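Putative oxidoreductase (Jannaschia sp., PDB 3C24) is a putative oxidoreductase that probably binds a nicotinamide dinucleotide cofactor in its N-terminal Rossmann domain, though its substrate is not established. Local coordinates at residues V14-A19 and R29-S34; G63-A68 and E85-R90. All coordinates share one frame; numbering follows the deposited sequence.

Contacts 1 and 2 both belong to the N-terminal Rossmann domain, with centres about 16 Å apart. Contact 1 joins strand 13-17 to helix 22-33 and is wholly buried and aliphatic. Contact 2 joins the loop before strand 70-73 to the C-terminal part of helix 77-87 and the residues after it. Its inner part is buried and apolar, but its solvent-facing edge carries an arginine, an aspartate and a bridging water. The two contacts meet through strand 13-17. Val14 and Ile16 face helix 22-33, while Ala15 and Leu17 pack on Trp64 of contact 2. Ala15 CB lies 3.6 Å from Trp64 CE3, and Leu17 CD2 lies 4.2 Å from Ile87 CG2.

Contact 1: V14-A19 and R29-S34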
# COMPACT_ATOMS: atom_id res chain seq x y z
N VAL A 14 -30.38 3.49 -20.66
CA VAL A 14 -29.16 2.73 -20.46
C VAL A 14 -29.52 1.30 -20.18
O VAL A 14 -30.18 1.01 -19.16
CB VAL A 14 -28.36 3.28 -19.28
CG1 VAL A 14 -27.04 2.52 -19.04
CG2 VAL A 14 -28.04 4.81 -19.44
N ALA A 15 -29.12 0.42 -21.10
CA ALA A 15 -29.30 -1.02 -20.96
C ALA A 15 -28.03 -1.59 -20.38
O ALA A 15 -26.90 -1.25 -20.79
CB ALA A 15 -29.62 -1.67 -22.30
N ILE A 16 -28.18 -2.41 -19.35
CA ILE A 16 -27.05 -3.07 -18.74
C ILE A 16 -27.19 -4.58 -18.92
O ILE A 16 -28.13 -5.18 -18.44
CB ILE A 16 -26.94 -2.74 -17.25
CG1 ILE A 16 -26.83 -1.23 -17.04
CG2 ILE A 16 -25.75 -3.44 -16.61
CD1 ILE A 16 -27.00 -0.79 -15.64
N LEU A 17 -26.22 -5.14 -19.62
CA LEU A 17 -26.14 -6.58 -19.86
C LEU A 17 -25.48 -7.25 -18.64
O LEU A 17 -24.41 -6.80 -18.15
CB LEU A 17 -25.37 -6.88 -21.16
CG LEU A 17 -26.09 -6.71 -22.51
CD1 LEU A 17 -26.91 -5.49 -22.58
CD2 LEU A 17 -25.03 -6.81 -23.66
N GLY A 18 -26.09 -8.34 -18.17
CA GLY A 18 -25.59 -9.03 -16.99
C GLY A 18 -25.92 -8.19 -15.76
O GLY A 18 -25.20 -8.15 -14.77
N ALA A 19 -27.05 -7.52 -15.83
CA ALA A 19 -27.46 -6.56 -14.78
C ALA A 19 -27.61 -7.13 -13.40
O ALA A 19 -27.46 -6.40 -12.43
CB ALA A 19 -28.73 -5.85 -15.17
N ARG A 29 -28.22 -0.70 -9.80
CA ARG A 29 -28.89 0.07 -8.73
C ARG A 29 -28.58 1.57 -8.91
O ARG A 29 -29.46 2.41 -8.81
CB ARG A 29 -28.49 -0.39 -7.33
CG ARG A 29 -28.90 0.58 -6.23
CD ARG A 29 -28.54 0.01 -4.84
NE ARG A 29 -29.68 -0.66 -4.29
CZ ARG A 29 -29.64 -1.71 -3.48
NH1 ARG A 29 -28.49 -2.25 -3.13
NH2 ARG A 29 -30.78 -2.23 -3.04
N LYS A 30 -27.33 1.87 -9.22
CA LYS A 30 -26.95 3.28 -9.42
C LYS A 30 -27.75 3.91 -10.54
O LYS A 30 -28.24 5.05 -10.43
CB LYS A 30 -25.45 3.44 -9.72
CG LYS A 30 -24.50 3.09 -8.58
CD LYS A 30 -24.42 4.16 -7.55
CE LYS A 30 -23.34 3.89 -6.47
NZ LYS A 30 -23.12 5.02 -5.48
N ILE A 31 -27.88 3.20 -11.66
CA ILE A 31 -28.64 3.72 -12.80
C ILE A 31 -30.12 3.82 -12.44
O ILE A 31 -30.77 4.85 -12.72
CB ILE A 31 -28.45 2.87 -14.08
CG1 ILE A 31 -27.00 3.00 -14.55
CG2 ILE A 31 -29.37 3.27 -15.23
CD1 ILE A 31 -26.49 4.47 -14.88
N HIS A 32 -30.63 2.79 -11.80
CA HIS A 32 -32.04 2.81 -11.37
C HIS A 32 -32.38 4.04 -10.55
O HIS A 32 -33.44 4.65 -10.71
CB HIS A 32 -32.31 1.58 -10.51
CG HIS A 32 -33.75 1.37 -10.22
ND1 HIS A 32 -34.23 1.15 -8.95
CD2 HIS A 32 -34.82 1.32 -11.05
CE1 HIS A 32 -35.54 0.97 -9.01
NE2 HIS A 32 -35.93 1.09 -10.27
N ASP A 33 -31.48 4.38 -9.65
CA ASP A 33 -31.70 5.49 -8.71
C ASP A 33 -31.44 6.83 -9.35
O ASP A 33 -31.79 7.88 -8.78
CB ASP A 33 -30.83 5.38 -7.48
CG ASP A 33 -31.21 4.23 -6.59
OD1 ASP A 33 -32.30 3.67 -6.78
OD2 ASP A 33 -30.43 3.92 -5.68
N SER A 34 -30.82 6.81 -10.52
CA SER A 34 -30.49 8.07 -11.24
C SER A 34 -31.64 8.54 -12.12
O SER A 34 -32.70 7.89 -12.20
CB SER A 34 -29.27 7.91 -12.13
OG SER A 34 -29.59 7.28 -13.36
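Ile31 of helix 22-33 packs on Val14 and Ile16 of strand 13-17, and both its branches are used. Ile31 CG1 meets Ile16 CD1 at 3.9 Å. Ile31 CG2 approaches Val14 CB at 4.2 Å, a looser touch. The Ile16 and Ile31 side chains cross obliquely. On the strand side the touch is made by the terminal CD1 of Ile16. Ile16 has CG1 trans to its carbonyl carbon (chi1 -58°), and its extended chi2 of 168° carries CD1 out to the helix. No hydrogen bond joins the two segments; the contact is purely apolar, and all three touching residues are buried. The packing continues beyond them. Ile31 also touches Leu38 of strand 37-41 and Thr171 and Met172 of helix 160-172, while Val14 touches Ile168 of that helix.

The solvent side of the helix is different. Arg29 and Asp33 are exposed and take no part in the packing. Lys30 also turns from the strand, but its NZ is held by Gly144 O and Ser174 O. Just past the helix, the main chain is held by Ser34. Ser34 OG donates to Ile31 O at 2.8 Å, in the carbonyl plane and on a lone pair, with a C=O...O angle of 124°. Ser34 N reaches Ile31 O at 2.9 Å, so two donors grip this carbonyl. Ser34 OG is also hydrogen-bonded to His36 N, which ties the helix end to the turn leading into strand 37-41.

The backbone of strand 13-17 pairs with strand 37-41 through Val14 and Ile16, and with strand 70-73 through Ala15. The contact thus packs the first strand against the first helix of a beta-alpha-beta unit, the opening unit of a Rossmann fold.

Contact 2: G63-A68 and E85-R90; sequences GWIDEA and EDIVPR
Ile65 and Arg90 are the pair with the nearest CA atoms, 7.4 Å apart. Segment 63-68 lies in the loop before strand 70-73 and is folded into a turn, with Glu67 N bonded to Trp64 O at 2.8 Å. Segment 85-90 continues from helix 77-87, with Arg90 N bonded to Ile87 O. No direct hydrogen bond links the segments.

Ile65 lies at the centre of the contact. Its CG1 covers the middle of one face of the Trp64 ring. Ile65 CD1 sits over the centre of one guanidinium face, 3.6 Å from Arg90 CZ. Ile87 CD1 fills the inner side, 3.7 Å from Trp64 CH2 and 3.9 Å from Ile65 CD1. A bend at chi3 (70°) turns the Arg90 guanidinium so that one face meets Ile65 CD1, while NH2 forms a salt bridge with Asp62 OD2. Toward solvent, a water donates to both Asp66 OD1 and Arg90 O. With an alanine at Ile65, a gap is likely to open beside the indole, Ile87 and the guanidinium, whose face would lose this apolar cover. The loop leading into strand 70-73 thus packs against helix 77-87, which follows that strand, in a Rossmann-type dinucleotide-binding domain.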
# COMPACT_ATOMS: atom_id res chain seq x y z
N GLY A 63 -37.15 -5.86 -27.26
CA GLY A 63 -37.60 -4.52 -27.61
C GLY A 63 -36.70 -3.42 -27.09
O GLY A 63 -36.66 -2.30 -27.60
N TRP A 64 -35.96 -3.77 -26.05
CA TRP A 64 -35.08 -2.78 -25.41
C TRP A 64 -34.00 -2.29 -26.32
O TRP A 64 -33.56 -1.13 -26.25
CB TRP A 64 -34.43 -3.38 -24.18
CG TRP A 64 -33.59 -4.56 -24.42
CD1 TRP A 64 -33.97 -5.84 -24.37
CD2 TRP A 64 -32.19 -4.56 -24.70
NE1 TRP A 64 -32.92 -6.66 -24.62
CE2 TRP A 64 -31.80 -5.90 -24.82
CE3 TRP A 64 -31.24 -3.56 -24.86
CZ2 TRP A 64 -30.50 -6.27 -25.10
CZ3 TRP A 64 -29.94 -3.93 -25.14
CH2 TRP A 64 -29.58 -5.26 -25.25
N ILE A 65 -33.56 -3.19 -27.18
CA ILE A 65 -32.47 -2.88 -28.10
C ILE A 65 -32.74 -1.58 -28.88
O ILE A 65 -31.86 -0.74 -29.02
CB ILE A 65 -32.16 -4.07 -29.04
CG1 ILE A 65 -31.64 -5.25 -28.22
CG2 ILE A 65 -31.17 -3.68 -30.08
CD1 ILE A 65 -31.44 -6.53 -29.02
N ASP A 66 -33.99 -1.39 -29.30
CA ASP A 66 -34.39 -0.21 -30.10
C ASP A 66 -34.60 1.02 -29.30
O ASP A 66 -34.84 2.08 -29.84
CB ASP A 66 -35.72 -0.44 -30.83
CG ASP A 66 -35.56 -1.24 -32.09
OD1 ASP A 66 -34.46 -1.78 -32.33
OD2 ASP A 66 -36.56 -1.29 -32.85
N GLU A 67 -34.49 0.88 -27.99
CA GLU A 67 -34.72 2.03 -27.10
C GLU A 67 -33.42 2.51 -26.48
O GLU A 67 -33.31 3.63 -26.04
CB GLU A 67 -35.70 1.64 -25.99
CG GLU A 67 -37.13 1.35 -26.53
CD GLU A 67 -38.04 0.64 -25.51
OE1 GLU A 67 -37.53 -0.20 -24.73
OE2 GLU A 67 -39.27 0.88 -25.53
N ALA A 68 -32.42 1.65 -26.53
CA ALA A 68 -31.14 1.91 -25.82
C ALA A 68 -30.24 2.91 -26.48
O ALA A 68 -29.80 2.72 -27.62
CB ALA A 68 -30.36 0.57 -25.62
N GLU A 85 -20.04 -9.66 -30.09
CA GLU A 85 -20.32 -10.19 -31.44
C GLU A 85 -21.80 -10.40 -31.62
O GLU A 85 -22.33 -10.31 -32.72
CB GLU A 85 -19.56 -11.48 -31.71
CG GLU A 85 -18.07 -11.15 -31.98
CD GLU A 85 -17.12 -12.35 -31.99
OE1 GLU A 85 -17.56 -13.48 -31.69
OE2 GLU A 85 -15.92 -12.17 -32.32
N ASP A 86 -22.46 -10.69 -30.52
CA ASP A 86 -23.89 -10.92 -30.54
C ASP A 86 -24.67 -9.61 -30.61
O ASP A 86 -25.53 -9.42 -31.48
CB ASP A 86 -24.31 -11.65 -29.28
CG ASP A 86 -25.82 -11.86 -29.21
OD1 ASP A 86 -26.56 -11.18 -29.95
OD2 ASP A 86 -26.26 -12.70 -28.40
N ILE A 87 -24.29 -8.67 -29.75
CA ILE A 87 -25.07 -7.42 -29.59
C ILE A 87 -24.68 -6.28 -30.52
O ILE A 87 -25.55 -5.57 -31.03
CB ILE A 87 -25.08 -6.90 -28.09
CG1 ILE A 87 -26.21 -5.87 -27.90
CG2 ILE A 87 -23.75 -6.29 -27.61
CD1 ILE A 87 -27.63 -6.40 -28.14
N VAL A 88 -23.40 -6.08 -30.75
CA VAL A 88 -22.97 -4.94 -31.59
C VAL A 88 -23.70 -4.85 -32.93
O VAL A 88 -24.09 -3.75 -33.33
CB VAL A 88 -21.41 -4.85 -31.73
CG1 VAL A 88 -20.96 -3.90 -32.90
CG2 VAL A 88 -20.80 -4.43 -30.41
N PRO A 89 -23.88 -5.97 -33.66
CA PRO A 89 -24.57 -5.82 -34.96
C PRO A 89 -26.06 -5.52 -34.87
O PRO A 89 -26.70 -5.17 -35.90
CB PRO A 89 -24.39 -7.20 -35.60
CG PRO A 89 -23.22 -7.81 -34.92
CD PRO A 89 -23.21 -7.28 -33.53
N ARG A 90 -26.60 -5.64 -33.66
CA ARG A 90 -28.05 -5.48 -33.43
C ARG A 90 -28.51 -4.10 -33.01
O ARG A 90 -29.68 -3.76 -33.11
CB ARG A 90 -28.54 -6.52 -32.39
CG ARG A 90 -28.21 -7.98 -32.70
CD ARG A 90 -28.76 -8.92 -31.58
NE ARG A 90 -30.22 -8.97 -31.61
CZ ARG A 90 -30.99 -9.62 -30.74
NH1 ARG A 90 -30.45 -10.28 -29.74
NH2 ARG A 90 -32.30 -9.61 -30.88
O HOH W 1 -31.90 -1.79 -33.24